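PDB 3LNL: UPF0135 protein SA1388 from Staphylococcus aureus subsp. aureus, which is of unknown function but belongs to the GTP cyclohydrolase I type 2/NIF3 family, binds zinc and assembles into a toroid-shaped hexamer. Local coordinates for residues S21-E24 / S25-V29; R89-Q93 / H94-L98. The protein carries 2 engineered substitutions. One frame throughout, in Å; residues are numbered along the deposited sequence.

Interaction 1 (S21-E24 / S25-V29)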
loop_
_atom_site.group_PDB
_atom_site.type_symbol
_atom_site.label_atom_id
_atom_site.label_comp_id
_atom_site.label_asym_id
_atom_site.label_seq_id
_atom_site.Cartn_x
_atom_site.Cartn_y
_atom_site.Cartn_z
ATOM N N SER B 21 7.844 17.462 19.588
ATOM C CA SER B 21 7.935 16.046 19.294
ATOM C C SER B 21 6.662 15.256 19.691
ATOM O O SER B 21 6.460 14.143 19.230
ATOM C CB SER B 21 9.172 15.460 20.026
ATOM O OG SER B 21 8.958 15.332 21.447
ATOM N N THR B 22 5.807 15.832 20.535
ATOM C CA THR B 22 4.589 15.142 20.910
ATOM C C THR B 22 3.490 15.355 19.884
ATOM O O THR B 22 2.395 14.774 20.036
ATOM C CB THR B 22 4.129 15.499 22.328
ATOM O OG1 THR B 22 3.818 16.894 22.423
ATOM C CG2 THR B 22 5.264 15.091 23.372
ATOM N N ALA B 23 3.743 16.213 18.873
ATOM C CA ALA B 23 2.784 16.361 17.769
ATOM C C ALA B 23 2.731 15.075 16.955
ATOM O O ALA B 23 3.695 14.322 16.941
ATOM C CB ALA B 23 3.156 17.567 16.871
ATOM N N GLU B 24 1.605 14.814 16.286
ATOM C CA GLU B 24 1.467 13.619 15.437
ATOM C C GLU B 24 2.416 13.755 14.271
ATOM O O GLU B 24 2.771 14.854 13.894
ATOM C CB GLU B 24 0.031 13.467 14.906
ATOM C CG GLU B 24 -1.033 13.458 15.979
ATOM C CD GLU B 24 -1.086 12.165 16.719
ATOM O OE1 GLU B 24 -1.598 12.163 17.865
ATOM O OE2 GLU B 24 -0.675 11.140 16.133
ATOM N N SER B 25 2.839 12.630 13.694
ATOM C CA SER B 25 3.849 12.646 12.636
ATOM C C SER B 25 3.345 13.226 11.321
ATOM O O SER B 25 4.131 13.735 10.549
ATOM C CB SER B 25 4.368 11.225 12.380
ATOM O OG SER B 25 3.292 10.437 11.912
ATOM N N TRP B 26 2.032 13.210 11.081
ATOM C CA TRP B 26 1.455 13.900 9.920
ATOM C C TRP B 26 1.336 15.434 10.088
ATOM O O TRP B 26 1.006 16.106 9.135
ATOM C CB TRP B 26 0.057 13.338 9.552
ATOM C CG TRP B 26 -0.881 13.275 10.714
ATOM C CD1 TRP B 26 -1.168 12.170 11.472
ATOM C CD2 TRP B 26 -1.643 14.366 11.280
ATOM N NE1 TRP B 26 -2.048 12.519 12.497
ATOM C CE2 TRP B 26 -2.361 13.847 12.392
ATOM C CE3 TRP B 26 -1.782 15.704 10.965
ATOM C CZ2 TRP B 26 -3.174 14.629 13.180
ATOM C CZ3 TRP B 26 -2.615 16.493 11.762
ATOM C CH2 TRP B 26 -3.305 15.940 12.850
ATOM N N ASP B 27 1.521 15.967 11.303
ATOM C CA ASP B 27 1.208 17.356 11.582
ATOM C C ASP B 27 2.349 18.259 11.066
ATOM O O ASP B 27 3.426 17.765 10.661
ATOM C CB ASP B 27 1.037 17.526 13.091
ATOM C CG ASP B 27 0.173 18.684 13.476
ATOM O OD1 ASP B 27 -0.251 19.484 12.618
ATOM O OD2 ASP B 27 -0.064 18.810 14.718
ATOM N N ASN B 28 2.081 19.553 11.023
ATOM C CA ASN B 28 3.059 20.545 10.629
ATOM C C ASN B 28 3.173 21.590 11.721
ATOM O O ASN B 28 2.341 22.499 11.806
ATOM C CB ASN B 28 2.651 21.150 9.305
ATOM C CG ASN B 28 3.788 21.920 8.650
ATOM O OD1 ASN B 28 4.932 21.559 8.815
ATOM N ND2 ASN B 28 3.472 23.012 7.961
ATOM N N VAL B 29 4.182 21.451 12.587
ATOM C CA VAL B 29 4.279 22.288 13.796
ATOM C C VAL B 29 5.589 23.026 13.902
ATOM O O VAL B 29 6.564 22.712 13.196
ATOM C CB VAL B 29 3.980 21.503 15.113
ATOM C CG1 VAL B 29 2.517 20.992 15.136
ATOM C CG2 VAL B 29 4.947 20.358 15.329
HETATM O O HOH W 1 1.505 10.424 15.235
#
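A type I beta turn from E24 to D27 lies in the loop between helix 7-17 and strand 30-32, close to the dinuclear zinc site. The turn is closed by D27 N, which donates to E24 O at 3.1 Å. The N-H...O angle is 160°, but the donor sits well above the carbonyl plane. E24 CB lies over one face of the W26 indole, offset toward its rim. It makes a CH-pi contact there, with E24 CB 3.6 Å from the centroid of the five-membered ring of W26. E24 CG lies 3.7 Å from W26 CZ2. The W26 ring is swung back over E24 because its CG lies between the backbone N and carbonyl carbon (chi1 51°). The E24 carboxylate is turned only 15° from the indole plane. A water links E24 OE2 (2.5 Å) to S25 N (3.0 Å). Separately, A23 CB packs 3.7 Å from V29 CG2. The D27 carboxylate leans toward the following residue, and D27 OD1 accepts from N28 N at 2.8 Å, from above the carboxylate plane. OD1 also takes a bond from H102 ND1, and OD2 pairs with T103 OG1. D27 lies about 6 Å from the zinc ligand D106, between side chains. These bonds on both carboxylate oxygens should limit rotation of D27 and tie the turn to the chain leading into the metal site.

Interaction 2 (R89-Q93 / H94-L98)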
loop_
_atom_site.group_PDB
_atom_site.type_symbol
_atom_site.label_atom_id
_atom_site.label_comp_id
_atom_site.label_asym_id
_atom_site.label_seq_id
_atom_site.Cartn_x
_atom_site.Cartn_y
_atom_site.Cartn_z
ATOM N N ARG B 89 1.837 35.793 2.261
ATOM C CA ARG B 89 2.560 36.947 1.705
ATOM C C ARG B 89 2.524 38.164 2.646
ATOM O O ARG B 89 3.515 38.854 2.800
ATOM C CB ARG B 89 2.031 37.347 0.314
ATOM C CG ARG B 89 2.220 36.245 -0.768
ATOM C CD ARG B 89 1.395 36.479 -2.016
ATOM N NE ARG B 89 1.704 37.780 -2.594
ATOM C CZ ARG B 89 2.760 38.059 -3.351
ATOM N NH1 ARG B 89 3.624 37.110 -3.780
ATOM N NH2 ARG B 89 2.926 39.285 -3.761
ATOM N N LYS B 90 1.389 38.410 3.278
ATOM C CA LYS B 90 1.300 39.531 4.182
ATOM C C LYS B 90 2.214 39.337 5.400
ATOM O O LYS B 90 2.859 40.291 5.817
ATOM C CB LYS B 90 -0.160 39.813 4.579
ATOM C CG LYS B 90 -0.319 41.148 5.399
ATOM C CD LYS B 90 -1.568 41.906 5.021
ATOM C CE LYS B 90 -1.609 43.346 5.507
ATOM N NZ LYS B 90 -3.037 43.775 5.346
ATOM N N LEU B 91 2.287 38.114 5.932
ATOM C CA LEU B 91 3.187 37.786 7.069
ATOM C C LEU B 91 4.612 38.131 6.673
ATOM O O LEU B 91 5.334 38.829 7.384
ATOM C CB LEU B 91 3.082 36.284 7.454
ATOM C CG LEU B 91 1.773 35.899 8.139
ATOM C CD1 LEU B 91 1.450 34.359 8.115
ATOM C CD2 LEU B 91 1.771 36.462 9.582
ATOM N N ILE B 92 4.994 37.646 5.492
ATOM C CA ILE B 92 6.349 37.801 5.033
ATOM C C ILE B 92 6.666 39.259 4.748
ATOM O O ILE B 92 7.717 39.780 5.116
ATOM C CB ILE B 92 6.630 36.886 3.810
ATOM C CG1 ILE B 92 6.576 35.428 4.270
ATOM C CG2 ILE B 92 8.009 37.209 3.211
ATOM C CD1 ILE B 92 6.526 34.346 3.107
ATOM N N GLN B 93 5.746 39.936 4.120
ATOM C CA GLN B 93 6.025 41.268 3.731
ATOM C C GLN B 93 6.127 42.213 4.940
ATOM O O GLN B 93 6.850 43.202 4.862
ATOM C CB GLN B 93 4.965 41.743 2.740
ATOM C CG GLN B 93 5.265 41.140 1.382
ATOM C CD GLN B 93 4.438 41.679 0.284
ATOM O OE1 GLN B 93 3.233 41.851 0.453
ATOM N NE2 GLN B 93 5.060 41.864 -0.910
ATOM N N HIS B 94 5.438 41.872 6.030
ATOM C CA HIS B 94 5.519 42.639 7.269
ATOM C C HIS B 94 6.460 42.057 8.309
ATOM O O HIS B 94 6.420 42.474 9.461
ATOM C CB HIS B 94 4.118 42.790 7.856
ATOM C CG HIS B 94 3.249 43.704 7.050
ATOM N ND1 HIS B 94 3.119 45.051 7.346
ATOM C CD2 HIS B 94 2.539 43.492 5.911
ATOM C CE1 HIS B 94 2.336 45.615 6.443
ATOM N NE2 HIS B 94 1.982 44.700 5.551
ATOM N N ASP B 95 7.293 41.090 7.912
ATOM C CA ASP B 95 8.225 40.456 8.846
ATOM C C ASP B 95 7.533 39.953 10.120
ATOM O O ASP B 95 8.020 40.147 11.227
ATOM C CB ASP B 95 9.362 41.423 9.168
ATOM C CG ASP B 95 10.236 41.693 7.942
ATOM O OD1 ASP B 95 10.181 42.792 7.434
ATOM O OD2 ASP B 95 10.918 40.777 7.471
ATOM N N ILE B 96 6.380 39.301 9.932
ATOM C CA ILE B 96 5.685 38.647 10.997
ATOM C C ILE B 96 6.023 37.154 10.951
ATOM O O ILE B 96 6.023 36.491 9.884
ATOM C CB ILE B 96 4.155 38.802 10.894
ATOM C CG1 ILE B 96 3.732 40.262 10.648
ATOM C CG2 ILE B 96 3.489 38.219 12.156
ATOM C CD1 ILE B 96 3.889 41.187 11.778
ATOM N N ASN B 97 6.342 36.634 12.120
ATOM C CA ASN B 97 6.658 35.258 12.303
ATOM C C ASN B 97 5.434 34.492 12.820
ATOM O O ASN B 97 4.737 34.966 13.713
ATOM C CB ASN B 97 7.779 35.133 13.337
ATOM C CG ASN B 97 8.953 35.994 13.024
ATOM O OD1 ASN B 97 9.733 35.662 12.142
ATOM N ND2 ASN B 97 9.096 37.115 13.747
ATOM N N LEU B 98 5.230 33.285 12.304
ATOM C CA LEU B 98 4.079 32.463 12.624
ATOM C C LEU B 98 4.567 31.104 13.091
ATOM O O LEU B 98 5.209 30.380 12.329
ATOM C CB LEU B 98 3.143 32.295 11.400
ATOM C CG LEU B 98 1.943 31.348 11.660
ATOM C CD1 LEU B 98 1.012 31.916 12.811
ATOM C CD2 LEU B 98 1.132 31.056 10.399
#
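L91 and I96 meet at the close-packed side of a helix C-terminus. L91 CD2 lies 3.6 Å from I96 CG2, and the two side chains cross at about a right angle. L91 CD1 reaches L98 CD2 at 4.0 Å, so the two methyl branches of L91 serve different residues. A Schellman motif turns the chain here. I96 N donates to L91 O at 2.8 Å with an angle of 168°. D95 N donates to I92 O at 3.1 Å, from above the carbonyl plane. D95 has positive phi (52°) and is the C-prime residue. The solvent side is looser. The exposed H94 ring presents its edge to K90 O, with H94 CD2 3.2 Å from that oxygen. The same oxygen accepts from H94 N at 3.0 Å. K90 CG, anti to the backbone N (chi1 -172°), passes 3.7 Å from H94 CD2, and the lysine tip continues to N55 OD1. Apart from this exposed side, the Q93 amide is taken up by a subunit interface, where NE2 bonds to I92 O of the second subunit. Helix 83-93 thus passes into strand 97-100, with L91 also against V54 of helix 51-60 and I96 and L98 against I65 of strand 64-67.

The two contacts come in series along the chain, interaction 1 first. The centres of interaction 1 and interaction 2 are about 23 Å apart. Their nearest atoms are about 8 Å apart, so they do not touch. Both border the same mixed five-stranded sheet. Interaction 1 leads into an edge strand within this chain, 30-32, while interaction 2 leads into strand 97-100, which runs antiparallel beside it. L98 makes backbone bonds to L32, directly joining the two strands. Beyond strand 97-100 the chain runs on to H102 and T103, the partners of D27. Both contacts also reach another subunit, interaction 2 through its helix end and turn. Interaction 1 lies near the zinc site, the D27 side chain about 8 Å from a zinc ion.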